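Putative uncharacterized protein (Xanthomonas oryzae pv. oryzae, PDB 4KL0) binds calcium and belongs to the inosine-uridine nucleoside hydrolase family, so it may hydrolyse N-glycosidic bonds, although its actual role as a bacterial effector remains undefined. Local coordinates at residues 47-52 / 368-373; 82-86 / 119-123; 265-269 / 301-307. The contacts are given in a common frame with arbitrary orientation. Residues are numbered along the deposited sequence.

Interaction 1. Residues 47-52 / 368-373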
# COMPACT_ATOMS: atom_id res chain seq x y z
N THR A 47 -7.34 -5.63 1.63
CA THR A 47 -8.50 -6.31 1.01
C THR A 47 -8.09 -7.15 -0.21
O THR A 47 -8.41 -8.34 -0.27
CB THR A 47 -9.57 -5.31 0.63
OG1 THR A 47 -9.97 -4.61 1.82
CG2 THR A 47 -10.82 -5.99 0.07
N ILE A 48 -7.35 -6.56 -1.15
CA ILE A 48 -6.85 -7.42 -2.22
C ILE A 48 -5.88 -8.49 -1.77
O ILE A 48 -5.85 -9.55 -2.38
CB ILE A 48 -6.30 -6.70 -3.41
CG1 ILE A 48 -5.01 -5.97 -3.10
CG2 ILE A 48 -7.36 -5.68 -3.98
CD1 ILE A 48 -4.23 -5.57 -4.36
N ALA A 49 -5.10 -8.25 -0.71
CA ALA A 49 -4.22 -9.29 -0.17
C ALA A 49 -5.03 -10.47 0.33
O ALA A 49 -4.56 -11.61 0.21
CB ALA A 49 -3.32 -8.77 0.94
N LYS A 50 -6.20 -10.23 0.91
CA LYS A 50 -7.03 -11.37 1.34
C LYS A 50 -7.32 -12.31 0.20
O LYS A 50 -7.18 -13.53 0.38
CB LYS A 50 -8.35 -10.89 1.96
CG LYS A 50 -9.43 -11.94 2.05
CD LYS A 50 -9.01 -13.09 2.94
CE LYS A 50 -10.14 -14.14 2.88
NZ LYS A 50 -11.51 -13.47 2.97
N GLN A 51 -7.69 -11.78 -0.97
CA GLN A 51 -8.01 -12.64 -2.09
C GLN A 51 -6.74 -13.29 -2.63
O GLN A 51 -6.74 -14.46 -3.04
CB GLN A 51 -8.72 -11.88 -3.21
CG GLN A 51 -9.17 -12.81 -4.32
CD GLN A 51 -10.17 -13.84 -3.90
OE1 GLN A 51 -10.91 -13.68 -2.89
NE2 GLN A 51 -10.22 -14.92 -4.66
N LEU A 52 -5.64 -12.54 -2.68
CA LEU A 52 -4.41 -13.12 -3.15
C LEU A 52 -3.95 -14.25 -2.23
O LEU A 52 -3.35 -15.21 -2.71
CB LEU A 52 -3.34 -12.04 -3.34
CG LEU A 52 -3.67 -11.12 -4.50
CD1 LEU A 52 -2.86 -9.81 -4.30
CD2 LEU A 52 -3.39 -11.75 -5.91
N LEU A 368 -10.39 -8.64 -7.45
CA LEU A 368 -9.81 -9.09 -6.21
C LEU A 368 -10.55 -8.52 -4.99
O LEU A 368 -10.81 -9.26 -4.05
CB LEU A 368 -8.33 -8.73 -6.18
CG LEU A 368 -7.39 -9.39 -7.21
CD1 LEU A 368 -6.08 -8.62 -7.24
CD2 LEU A 368 -7.12 -10.86 -6.86
N ALA A 369 -10.88 -7.22 -5.00
CA ALA A 369 -11.52 -6.65 -3.83
C ALA A 369 -12.93 -7.25 -3.63
O ALA A 369 -13.32 -7.62 -2.50
CB ALA A 369 -11.59 -5.21 -3.92
N LYS A 370 -13.67 -7.42 -4.72
CA LYS A 370 -15.02 -8.00 -4.54
C LYS A 370 -14.98 -9.44 -4.07
O LYS A 370 -15.79 -9.85 -3.20
CB LYS A 370 -15.85 -7.95 -5.83
CG LYS A 370 -16.25 -6.58 -6.28
CD LYS A 370 -16.83 -6.68 -7.69
CE LYS A 370 -17.53 -5.41 -8.12
NZ LYS A 370 -18.25 -5.62 -9.47
N ALA A 371 -14.05 -10.24 -4.61
CA ALA A 371 -13.95 -11.65 -4.20
C ALA A 371 -13.55 -11.75 -2.72
O ALA A 371 -14.04 -12.62 -1.98
CB ALA A 371 -12.97 -12.42 -5.12
N ALA A 372 -12.70 -10.81 -2.27
CA ALA A 372 -12.17 -10.83 -0.92
C ALA A 372 -13.28 -10.57 0.10
O ALA A 372 -13.17 -11.00 1.26
CB ALA A 372 -11.02 -9.75 -0.79
N LEU A 373 -14.32 -9.85 -0.32
CA LEU A 373 -15.36 -9.41 0.61
C LEU A 373 -16.62 -10.27 0.58
O LEU A 373 -17.63 -9.88 1.14
CB LEU A 373 -15.72 -7.96 0.38
CG LEU A 373 -14.51 -7.03 0.45
CD1 LEU A 373 -14.88 -5.64 -0.10
CD2 LEU A 373 -14.10 -6.93 1.91
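Leu368 lies along the flank of helix 41-54: its CB meets Ile48 CG2 at 3.9 Å, its CD2 meets Leu52 CD2 at 4.0 Å and Gln51 CG at 3.8 Å. This apolar end of the contact is continued by Leu323 of helix 317-325, which touches both Ile48 and Leu368, and by Leu16 and Leu19 of helix 10-20. The two helical segments cross at 74° with their axes only 7.6 Å apart, and the small side chains on 358-372 make that possible. Ala369 and Ala372 bring the backbones together, with CA-CA distances of 5.0 Å for Ile48-Ala369 and 4.7 Å for Gln51-Ala372; Ala372 CB sits just 3.0 Å from Thr47 O. Thr47 CG2 fills the space beside them, 3.9 Å from both Ala372 CB and Leu373 CG, while its OG1 bonds back to Val43 O in its own helix. Gln51 lays its aliphatic part over Ala372, CB to CB at 4.0 Å, and turns NE2 to Asp55. At the more open end Lys50 NZ gives a weak hydrogen bond to Ala372 O (3.4 Å), close to where helix 358-372 ends, and also bonds Leu87 O. Close alanine packing with one weak polar bond implies that this contact, which joins the C-terminal helix 358-372 to helix 41-54 near the start of the fold, depends mainly on shape and apolar burial.

Interaction 2. Residues 82-86 / 119-123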
# COMPACT_ATOMS: atom_id res chain seq x y z
N GLY A 82 -8.12 -5.00 13.26
CA GLY A 82 -9.57 -5.02 13.07
C GLY A 82 -10.03 -5.36 11.65
O GLY A 82 -11.02 -6.08 11.45
N VAL A 83 -9.32 -4.82 10.65
CA VAL A 83 -9.64 -5.12 9.27
C VAL A 83 -9.26 -6.55 8.89
O VAL A 83 -10.09 -7.28 8.33
CB VAL A 83 -8.98 -4.11 8.32
CG1 VAL A 83 -9.09 -4.57 6.84
CG2 VAL A 83 -9.58 -2.71 8.52
N PHE A 84 -8.07 -7.00 9.29
CA PHE A 84 -7.71 -8.41 9.04
C PHE A 84 -8.71 -9.39 9.67
O PHE A 84 -9.07 -10.37 9.03
CB PHE A 84 -6.28 -8.69 9.48
CG PHE A 84 -5.26 -7.94 8.69
CD1 PHE A 84 -5.24 -7.99 7.29
CD2 PHE A 84 -4.32 -7.19 9.36
CE1 PHE A 84 -4.26 -7.24 6.58
CE2 PHE A 84 -3.34 -6.44 8.68
CZ PHE A 84 -3.32 -6.50 7.30
N ASP A 85 -9.17 -9.07 10.87
CA ASP A 85 -10.18 -9.91 11.55
C ASP A 85 -11.47 -10.01 10.72
O ASP A 85 -12.03 -11.11 10.49
CB ASP A 85 -10.51 -9.31 12.91
CG ASP A 85 -9.41 -9.49 13.95
OD1 ASP A 85 -8.46 -10.30 13.77
OD2 ASP A 85 -9.54 -8.79 14.98
N ARG A 86 -11.94 -8.88 10.20
CA ARG A 86 -13.18 -8.81 9.37
C ARG A 86 -13.02 -9.39 7.96
O ARG A 86 -13.99 -9.66 7.25
CB ARG A 86 -13.64 -7.36 9.30
CG ARG A 86 -14.07 -6.90 10.67
CD ARG A 86 -14.35 -5.40 10.69
NE ARG A 86 -14.93 -4.93 11.96
CZ ARG A 86 -14.26 -4.72 13.09
NH1 ARG A 86 -12.98 -5.01 13.20
NH2 ARG A 86 -14.91 -4.26 14.16
N ALA A 119 -14.33 2.78 14.74
CA ALA A 119 -15.09 1.62 15.21
C ALA A 119 -14.57 0.32 14.66
O ALA A 119 -15.10 -0.76 14.97
CB ALA A 119 -16.57 1.77 14.80
N LEU A 120 -13.56 0.38 13.80
CA LEU A 120 -13.01 -0.86 13.28
C LEU A 120 -11.84 -1.37 14.12
O LEU A 120 -11.34 -2.47 13.88
CB LEU A 120 -12.64 -0.74 11.79
CG LEU A 120 -13.81 -0.73 10.80
CD1 LEU A 120 -13.31 -0.96 9.38
CD2 LEU A 120 -14.79 -1.80 11.15
N ARG A 121 -11.39 -0.60 15.11
CA ARG A 121 -10.19 -0.99 15.84
C ARG A 121 -10.39 -2.26 16.68
O ARG A 121 -11.41 -2.39 17.38
CB ARG A 121 -9.76 0.12 16.78
CG ARG A 121 -9.15 1.33 16.05
CD ARG A 121 -8.86 2.43 17.03
NE ARG A 121 -10.09 3.07 17.46
CZ ARG A 121 -10.16 4.20 18.17
NH1 ARG A 121 -9.04 4.85 18.56
NH2 ARG A 121 -11.37 4.69 18.46
N ALA A 122 -9.43 -3.17 16.60
CA ALA A 122 -9.40 -4.32 17.52
C ALA A 122 -8.99 -3.74 18.88
O ALA A 122 -8.58 -2.56 18.97
CB ALA A 122 -8.41 -5.34 17.07
N ALA A 123 -9.08 -4.54 19.94
CA ALA A 123 -8.57 -4.11 21.26
C ALA A 123 -7.03 -3.91 21.25
O ALA A 123 -6.32 -4.58 20.48
CB ALA A 123 -8.96 -5.14 22.32
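Gly82 comes first, and it is where the two backbones come nearest, its CA 4.5 Å from Ala122 CA. The same CA makes a CA-H...O contact with Leu120 O at 3.2 Å, nearly straight at the hydrogen (163°). A CB here would fall 1.7 Å from that same oxygen, so any side chain would clash with the loop as it stands. Ala122 CB covers the next edge, 3.8 Å from Gly82 N, and a backbone hydrogen bond between Ala122 and Gln78 ties the loop to the preceding helical turn. Val83 turns sideways and sends CG2 to within 4.2 Å of Leu120 CD1; the two belong to an apolar patch completed by Val249 and Tyr252 of helix 248-269. Asp85 is marginal, its OD2 4.2 Å from Ala122 CB. Arg86, the last helical residue, curls its guanidinium back so that NH1 hydrogen-bonds Gly82 O at 2.8 Å, an oxygen that also accepts the backbone hydrogen bond from Arg86 N. Leu120 CD2 then sits over one face of the guanidinium, 3.2 Å from Arg86 NE, and Leu120 O is 3.1 Å from Arg86 NH1. With a bare glycine CA, apolar packing and an arginine held by its own helix, the chemistry implies that close steric fit largely governs how the irregular segment between helices 104-110 and 133-141 packs on the C-terminal turn of helix 70-86.

Interaction 3. Residues 265-269 / 301-307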
# COMPACT_ATOMS: atom_id res chain seq x y z
N TRP A 265 -13.25 18.82 -1.79
CA TRP A 265 -14.16 19.65 -2.60
C TRP A 265 -14.67 20.89 -1.85
O TRP A 265 -14.59 22.01 -2.38
CB TRP A 265 -15.36 18.78 -3.00
CG TRP A 265 -16.39 19.62 -3.64
CD1 TRP A 265 -17.57 20.02 -3.10
CD2 TRP A 265 -16.30 20.25 -4.91
NE1 TRP A 265 -18.23 20.85 -3.96
CE2 TRP A 265 -17.49 21.00 -5.10
CE3 TRP A 265 -15.35 20.23 -5.93
CZ2 TRP A 265 -17.74 21.72 -6.24
CZ3 TRP A 265 -15.59 20.96 -7.09
CH2 TRP A 265 -16.80 21.72 -7.23
N GLU A 266 -15.14 20.70 -0.62
CA GLU A 266 -15.75 21.80 0.17
C GLU A 266 -14.68 22.83 0.49
O GLU A 266 -14.93 24.05 0.47
CB GLU A 266 -16.40 21.25 1.44
CG GLU A 266 -17.65 20.41 1.08
CD GLU A 266 -18.40 19.80 2.26
OE1 GLU A 266 -17.89 19.76 3.42
OE2 GLU A 266 -19.55 19.35 2.00
N GLY A 267 -13.46 22.33 0.71
CA GLY A 267 -12.35 23.19 1.16
C GLY A 267 -11.95 24.10 0.02
O GLY A 267 -11.70 25.30 0.23
N ILE A 268 -11.89 23.53 -1.18
CA ILE A 268 -11.53 24.23 -2.40
C ILE A 268 -12.63 25.23 -2.74
O ILE A 268 -12.34 26.39 -3.05
CB ILE A 268 -11.33 23.28 -3.57
CG1 ILE A 268 -10.01 22.51 -3.41
CG2 ILE A 268 -11.32 24.06 -4.92
CD1 ILE A 268 -9.88 21.35 -4.41
N GLN A 269 -13.88 24.78 -2.66
CA GLN A 269 -15.04 25.68 -2.84
C GLN A 269 -14.93 26.96 -2.00
O GLN A 269 -15.23 28.07 -2.48
CB GLN A 269 -16.33 24.95 -2.48
CG GLN A 269 -17.15 24.52 -3.64
CD GLN A 269 -18.59 24.22 -3.22
OE1 GLN A 269 -18.89 23.97 -2.03
NE2 GLN A 269 -19.48 24.29 -4.19
N ALA A 301 -20.09 26.08 -7.48
CA ALA A 301 -21.13 26.23 -6.45
C ALA A 301 -21.92 24.95 -6.11
O ALA A 301 -22.83 25.00 -5.27
CB ALA A 301 -22.09 27.39 -6.83
N LEU A 302 -21.56 23.80 -6.71
CA LEU A 302 -22.26 22.52 -6.48
C LEU A 302 -22.04 21.90 -5.12
O LEU A 302 -20.97 22.06 -4.51
CB LEU A 302 -21.81 21.50 -7.51
CG LEU A 302 -22.75 21.06 -8.63
CD1 LEU A 302 -24.20 21.55 -8.37
CD2 LEU A 302 -22.20 21.45 -10.03
N SER A 303 -23.02 21.15 -4.63
CA SER A 303 -22.80 20.41 -3.40
C SER A 303 -22.04 19.12 -3.76
O SER A 303 -21.91 18.76 -4.95
CB SER A 303 -24.10 20.12 -2.64
OG SER A 303 -24.85 19.16 -3.35
N PHE A 304 -21.48 18.46 -2.76
CA PHE A 304 -20.66 17.30 -3.10
C PHE A 304 -21.49 16.16 -3.72
O PHE A 304 -20.97 15.37 -4.52
CB PHE A 304 -19.82 16.82 -1.93
CG PHE A 304 -18.94 15.68 -2.28
CD1 PHE A 304 -17.85 15.87 -3.13
CD2 PHE A 304 -19.22 14.41 -1.80
CE1 PHE A 304 -17.04 14.78 -3.47
CE2 PHE A 304 -18.40 13.35 -2.11
CZ PHE A 304 -17.33 13.54 -2.96
N ASP A 305 -22.78 16.10 -3.38
CA ASP A 305 -23.66 15.07 -3.96
C ASP A 305 -23.80 15.18 -5.46
O ASP A 305 -24.00 14.17 -6.13
CB ASP A 305 -25.02 15.09 -3.27
CG ASP A 305 -24.93 14.72 -1.80
OD1 ASP A 305 -24.42 13.60 -1.49
OD2 ASP A 305 -25.33 15.56 -0.96
N ALA A 306 -23.63 16.38 -6.02
CA ALA A 306 -23.64 16.54 -7.46
C ALA A 306 -22.28 16.38 -8.11
O ALA A 306 -22.17 16.30 -9.33
CB ALA A 306 -24.32 17.87 -7.88
N ILE A 307 -21.22 16.35 -7.29
CA ILE A 307 -19.85 16.15 -7.78
C ILE A 307 -19.40 14.65 -7.80
O ILE A 307 -18.80 14.17 -8.79
CB ILE A 307 -18.84 16.96 -6.93
CG1 ILE A 307 -19.06 18.46 -7.19
CG2 ILE A 307 -17.42 16.55 -7.29
CD1 ILE A 307 -18.67 18.87 -8.61
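The indole of Trp265 forms the apolar centre, projecting from near the C-terminal end of helix 248-269 into the segment 301-307. Ile307 covers one face: its CG1 stands 3.7 Å from the centroid of the six-membered ring and 16° off the normal, a clear CH-pi contact, and comes within 3.6 Å of Trp265 CZ2. Phe281 of helix 278-285 meets the indole edge-to-face and also touches Ile307, while Phe282 packs on both Trp265 and Ile307, so three helical elements share this cluster. Farther along, Phe304 CD1 lies 3.8 Å from Trp265 CB, and the phenyl ring continues along helix 248-269 to Lys258, Leu261 and Lys262. Of the Leu302 side chain, CB comes nearest, 4.3 Å from Trp265 CZ2, with its outer carbons farther off.

At the polar edge the indole nitrogen is satisfied by main chain. Trp265 NE1 donates to Leu302 O at 3.0 Å, with the acceptor close to the plane of the ring. One helical turn on, Gln269 reaches toward the same carbonyl, its NE2 2.7 Å from Leu302 O and 3.2 Å from Ala301 C. The loop is thus met by both side chains just before the short, weakly bonded helix at 304-307 begins. The contact is away from the calcium site, in the helical part of the chain outside the central Rossmann-like sheet, and its arrangement is that of a tryptophan-centred hydrophobic cluster with its NE1 bonded to a backbone carbonyl, joining two short helical elements to the long helix 248-269.

In the fold
Starting at the N terminus, the chain reaches helix 41-54, which opens interaction 1; that loop closes only at 368-373, after 315 intervening residues, tying helix 41-54 to the C-terminal helix 358-372. Both other contacts fall within this span and follow each other without crossing. Interaction 2 closes a short loop from the end of helix 70-86, past strand 93-96 and helix 104-110, to 119-123. Interaction 3 later joins the end of helix 248-269, across helix 278-285, to 301-307. Interactions 1 and 2 lie close, nearest atoms about 5 Å apart, without touching; interaction 3 is about 19 Å from each. Helix 248-269 links interactions 2 and 3, touching the former near its start and carrying the latter at its end.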